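Local coordinates for flavoprotein (Thermotoga maritima, PDB 5V8S) that probably transfers electrons as a flavo-diiron oxidoreductase, pairing a metallo-beta-lactamase-like domain that holds a mu-oxo-diiron centre with a flavodoxin-like domain expected to bind FMN, at residues E352-V360 with I398-L409. The protein carries 1 engineered substitution. Residues are numbered along the deposited sequence; the frame is centred on the assembly and turned at random.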
loop_
_atom_site.group_PDB
_atom_site.type_symbol
_atom_site.label_atom_id
_atom_site.label_comp_id
_atom_site.label_asym_id
_atom_site.label_seq_id
_atom_site.Cartn_x
_atom_site.Cartn_y
_atom_site.Cartn_z
ATOM N N GLU A 352 19.295 3.673 -14.411
ATOM C CA GLU A 352 19.531 2.957 -15.668
ATOM C C GLU A 352 20.188 1.618 -15.338
ATOM O O GLU A 352 21.398 1.435 -15.443
ATOM C CB GLU A 352 20.360 3.781 -16.648
ATOM C CG GLU A 352 20.416 3.144 -18.042
ATOM C CD GLU A 352 21.460 3.753 -18.961
ATOM O OE1 GLU A 352 21.831 4.929 -18.760
ATOM O OE2 GLU A 352 21.906 3.040 -19.891
ATOM N N LYS A 353 19.361 0.663 -14.934
ATOM C CA LYS A 353 19.776 -0.683 -14.583
ATOM C C LYS A 353 18.990 -1.687 -15.409
ATOM O O LYS A 353 17.836 -1.435 -15.776
ATOM C CB LYS A 353 19.526 -0.984 -13.096
ATOM C CG LYS A 353 20.379 -0.133 -12.158
ATOM C CD LYS A 353 19.994 -0.245 -10.700
ATOM C CE LYS A 353 20.826 0.668 -9.804
ATOM N NZ LYS A 353 22.201 0.153 -9.671
ATOM N N PRO A 354 19.582 -2.834 -15.717
ATOM C CA PRO A 354 18.841 -3.864 -16.448
ATOM C C PRO A 354 17.800 -4.547 -15.582
ATOM O O PRO A 354 17.951 -4.687 -14.366
ATOM C CB PRO A 354 19.930 -4.850 -16.865
ATOM C CG PRO A 354 21.054 -4.600 -15.938
ATOM C CD PRO A 354 20.995 -3.196 -15.501
ATOM N N VAL A 355 16.740 -5.005 -16.249
ATOM C CA VAL A 355 15.595 -5.629 -15.598
ATOM C C VAL A 355 15.165 -6.842 -16.410
ATOM O O VAL A 355 15.211 -6.824 -17.642
ATOM C CB VAL A 355 14.421 -4.628 -15.483
ATOM C CG1 VAL A 355 13.142 -5.270 -14.966
ATOM C CG2 VAL A 355 14.841 -3.436 -14.603
ATOM N N LEU A 356 14.730 -7.889 -15.714
ATOM C CA LEU A 356 13.973 -8.980 -16.318
ATOM C C LEU A 356 12.543 -8.900 -15.816
ATOM O O LEU A 356 12.318 -8.658 -14.628
ATOM C CB LEU A 356 14.506 -10.350 -15.892
ATOM C CG LEU A 356 15.927 -10.724 -16.304
ATOM C CD1 LEU A 356 16.305 -12.083 -15.731
ATOM C CD2 LEU A 356 16.067 -10.696 -17.825
ATOM N N VAL A 357 11.583 -9.148 -16.709
ATOM C CA VAL A 357 10.173 -9.204 -16.351
ATOM C C VAL A 357 9.666 -10.607 -16.642
ATOM O O VAL A 357 9.881 -11.135 -17.740
ATOM C CB VAL A 357 9.337 -8.152 -17.103
ATOM C CG1 VAL A 357 7.836 -8.308 -16.744
ATOM C CG2 VAL A 357 9.834 -6.753 -16.792
ATOM N N PHE A 358 9.062 -11.221 -15.636
ATOM C CA PHE A 358 8.291 -12.447 -15.772
ATOM C C PHE A 358 6.842 -12.079 -15.496
ATOM O O PHE A 358 6.544 -11.429 -14.493
ATOM C CB PHE A 358 8.746 -13.499 -14.747
ATOM C CG PHE A 358 10.153 -14.012 -14.945
ATOM C CD1 PHE A 358 11.244 -13.258 -14.567
ATOM C CD2 PHE A 358 10.382 -15.271 -15.462
ATOM C CE1 PHE A 358 12.537 -13.748 -14.740
ATOM C CE2 PHE A 358 11.669 -15.757 -15.638
ATOM C CZ PHE A 358 12.748 -14.998 -15.280
ATOM N N GLY A 359 5.934 -12.490 -16.360
ATOM C CA GLY A 359 4.549 -12.098 -16.173
ATOM C C GLY A 359 3.591 -13.144 -16.684
ATOM O O GLY A 359 3.865 -13.824 -17.680
ATOM N N VAL A 360 2.459 -13.271 -15.986
ATOM C CA VAL A 360 1.389 -14.145 -16.428
ATOM C C VAL A 360 0.731 -13.554 -17.662
ATOM O O VAL A 360 0.586 -12.330 -17.790
ATOM C CB VAL A 360 0.375 -14.267 -15.282
ATOM C CG1 VAL A 360 -0.870 -14.956 -15.763
ATOM C CG2 VAL A 360 1.015 -15.031 -14.120
ATOM N N ILE A 398 13.259 -19.923 -18.263
ATOM C CA ILE A 398 13.744 -19.229 -17.076
ATOM C C ILE A 398 15.263 -19.135 -17.124
ATOM O O ILE A 398 15.851 -18.075 -16.890
ATOM C CB ILE A 398 13.281 -19.953 -15.799
ATOM C CG1 ILE A 398 11.750 -20.141 -15.780
ATOM C CG2 ILE A 398 13.808 -19.181 -14.560
ATOM C CD1 ILE A 398 11.236 -20.920 -14.583
ATOM N N GLU A 399 15.914 -20.256 -17.408
ATOM C CA GLU A 399 17.369 -20.272 -17.497
ATOM C C GLU A 399 17.866 -19.324 -18.581
ATOM O O GLU A 399 18.895 -18.658 -18.404
ATOM C CB GLU A 399 17.840 -21.707 -17.751
ATOM C CG GLU A 399 18.174 -22.462 -16.467
ATOM C CD GLU A 399 19.467 -21.961 -15.818
ATOM O OE1 GLU A 399 19.548 -21.921 -14.570
ATOM O OE2 GLU A 399 20.410 -21.612 -16.564
ATOM N N GLU A 400 17.160 -19.258 -19.717
ATOM C CA GLU A 400 17.554 -18.343 -20.785
ATOM C C GLU A 400 17.538 -16.904 -20.298
ATOM O O GLU A 400 18.438 -16.119 -20.623
ATOM C CB GLU A 400 16.623 -18.474 -21.995
ATOM C CG GLU A 400 16.895 -19.664 -22.874
ATOM C CD GLU A 400 15.891 -19.798 -24.014
ATOM O OE1 GLU A 400 14.886 -19.050 -24.028
ATOM O OE2 GLU A 400 16.119 -20.668 -24.884
ATOM N N ALA A 401 16.516 -16.534 -19.527
ATOM C CA ALA A 401 16.411 -15.156 -19.066
ATOM C C ALA A 401 17.539 -14.831 -18.103
ATOM O O ALA A 401 18.155 -13.770 -18.195
ATOM C CB ALA A 401 15.061 -14.922 -18.395
ATOM N N ILE A 402 17.802 -15.725 -17.151
ATOM C CA ILE A 402 18.885 -15.478 -16.207
ATOM C C ILE A 402 20.230 -15.435 -16.931
ATOM O O ILE A 402 21.096 -14.611 -16.606
ATOM C CB ILE A 402 18.863 -16.509 -15.061
ATOM C CG1 ILE A 402 17.486 -16.567 -14.385
ATOM C CG2 ILE A 402 19.949 -16.176 -14.045
ATOM C CD1 ILE A 402 16.916 -15.242 -13.965
ATOM N N SER A 403 20.432 -16.312 -17.921
ATOM C CA SER A 403 21.666 -16.264 -18.706
ATOM C C SER A 403 21.802 -14.950 -19.466
ATOM O O SER A 403 22.906 -14.407 -19.590
ATOM C CB SER A 403 21.714 -17.427 -19.690
ATOM O OG SER A 403 21.832 -18.661 -19.012
ATOM N N LEU A 404 20.695 -14.432 -19.996
ATOM C CA LEU A 404 20.729 -13.142 -20.678
ATOM C C LEU A 404 21.169 -12.041 -19.726
ATOM O O LEU A 404 21.996 -11.186 -20.082
ATOM C CB LEU A 404 19.342 -12.842 -21.245
ATOM C CG LEU A 404 19.184 -11.620 -22.145
ATOM C CD1 LEU A 404 19.975 -11.815 -23.421
ATOM C CD2 LEU A 404 17.707 -11.379 -22.441
ATOM N N LEU A 405 20.644 -12.064 -18.499
ATOM C CA LEU A 405 21.037 -11.086 -17.489
ATOM C C LEU A 405 22.521 -11.207 -17.148
ATOM O O LEU A 405 23.226 -10.198 -17.030
ATOM C CB LEU A 405 20.178 -11.289 -16.241
ATOM C CG LEU A 405 20.478 -10.307 -15.115
ATOM C CD1 LEU A 405 20.220 -8.879 -15.579
ATOM C CD2 LEU A 405 19.655 -10.623 -13.892
ATOM N N LYS A 406 23.013 -12.437 -16.984
ATOM C CA LYS A 406 24.430 -12.645 -16.682
ATOM C C LYS A 406 25.318 -12.103 -17.799
ATOM O O LYS A 406 26.362 -11.494 -17.538
ATOM C CB LYS A 406 24.675 -14.139 -16.461
ATOM C CG LYS A 406 26.133 -14.547 -16.217
ATOM C CD LYS A 406 26.579 -14.075 -14.863
ATOM C CE LYS A 406 27.974 -14.581 -14.515
ATOM N NZ LYS A 406 28.376 -13.983 -13.225
ATOM N N LYS A 407 24.919 -12.318 -19.052
ATOM C CA LYS A 407 25.650 -11.771 -20.186
ATOM C C LYS A 407 25.717 -10.249 -20.119
ATOM O O LYS A 407 26.769 -9.644 -20.388
ATOM C CB LYS A 407 24.958 -12.240 -21.467
ATOM C CG LYS A 407 25.569 -11.754 -22.745
ATOM C CD LYS A 407 24.808 -12.307 -23.934
ATOM C CE LYS A 407 25.536 -12.066 -25.235
ATOM N NZ LYS A 407 26.828 -12.849 -25.339
ATOM N N GLU A 408 24.604 -9.611 -19.747
ATOM C CA GLU A 408 24.570 -8.156 -19.677
ATOM C C GLU A 408 25.441 -7.633 -18.538
ATOM O O GLU A 408 26.110 -6.613 -18.688
ATOM C CB GLU A 408 23.128 -7.691 -19.484
ATOM C CG GLU A 408 22.948 -6.183 -19.355
ATOM C CD GLU A 408 23.007 -5.470 -20.694
ATOM O OE1 GLU A 408 23.104 -6.154 -21.737
ATOM O OE2 GLU A 408 22.940 -4.223 -20.697
ATOM N N LEU A 409 25.435 -8.312 -17.390
ATOM C CA LEU A 409 26.131 -7.823 -16.209
ATOM C C LEU A 409 27.597 -8.234 -16.154
ATOM O O LEU A 409 28.378 -7.576 -15.450
ATOM C CB LEU A 409 25.433 -8.353 -14.952
ATOM C CG LEU A 409 24.034 -7.798 -14.669
ATOM C CD1 LEU A 409 23.433 -8.470 -13.442
ATOM C CD2 LEU A 409 24.092 -6.298 -14.494
#
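Leu356 and Ala401 mark the point where strand 354-360 and helix 398-409 draw together, their CA atoms 7.2 Å apart. The two segments run almost exactly antiparallel, with their N-to-C directions at 174° and their axes approaching to 9.3 Å. This is how a helix lies on a sheet in an alpha/beta fold: the strand turns alternate residues, Pro354, Leu356 and Phe358, toward the helix, while Val355 points away, and the helix answers with residues three or four apart, Ile398, Ala401, Leu405 and Glu408.

Leu356 sits at the centre of the contact. With CG anti to the carbonyl carbon (chi1 -64°), Leu356 sends CD1 to within 3.7 Å of Ile402 CD1 and 4.0 Å of Leu405 CB, the Leu356 and Ile402 side chains crossing at about a right angle. Leu356 CD1 also rests 3.5 Å from Ala401 O, an oxygen already engaged by the backbone N of Leu405 within the helix. Toward the start of the helix, the ring of Phe358 sets its CZ 3.9 Å from CB of Ala401; Ile402 CD1 approaches the ring edge near its plane, and Ile398 adds its CG2 methyl beside CE2. At the other end Pro354 meets the last turn through its CG and CB, with CG 3.8 Å from Leu409 CD2 and CB near the aliphatic CG of Glu408. The interface across the two segments is thus apolar packing.

In the flavodoxin-like domain, strand 354-360 lies between strands 322-327 and 381-388 of a five-stranded parallel sheet, and helix 395-409 packs on one face of it. Leu356 and Phe358 also touch Ile324, while helix 278-292 flanks the contact, bringing Val282 to Phe358 and Ser289 to Ile402.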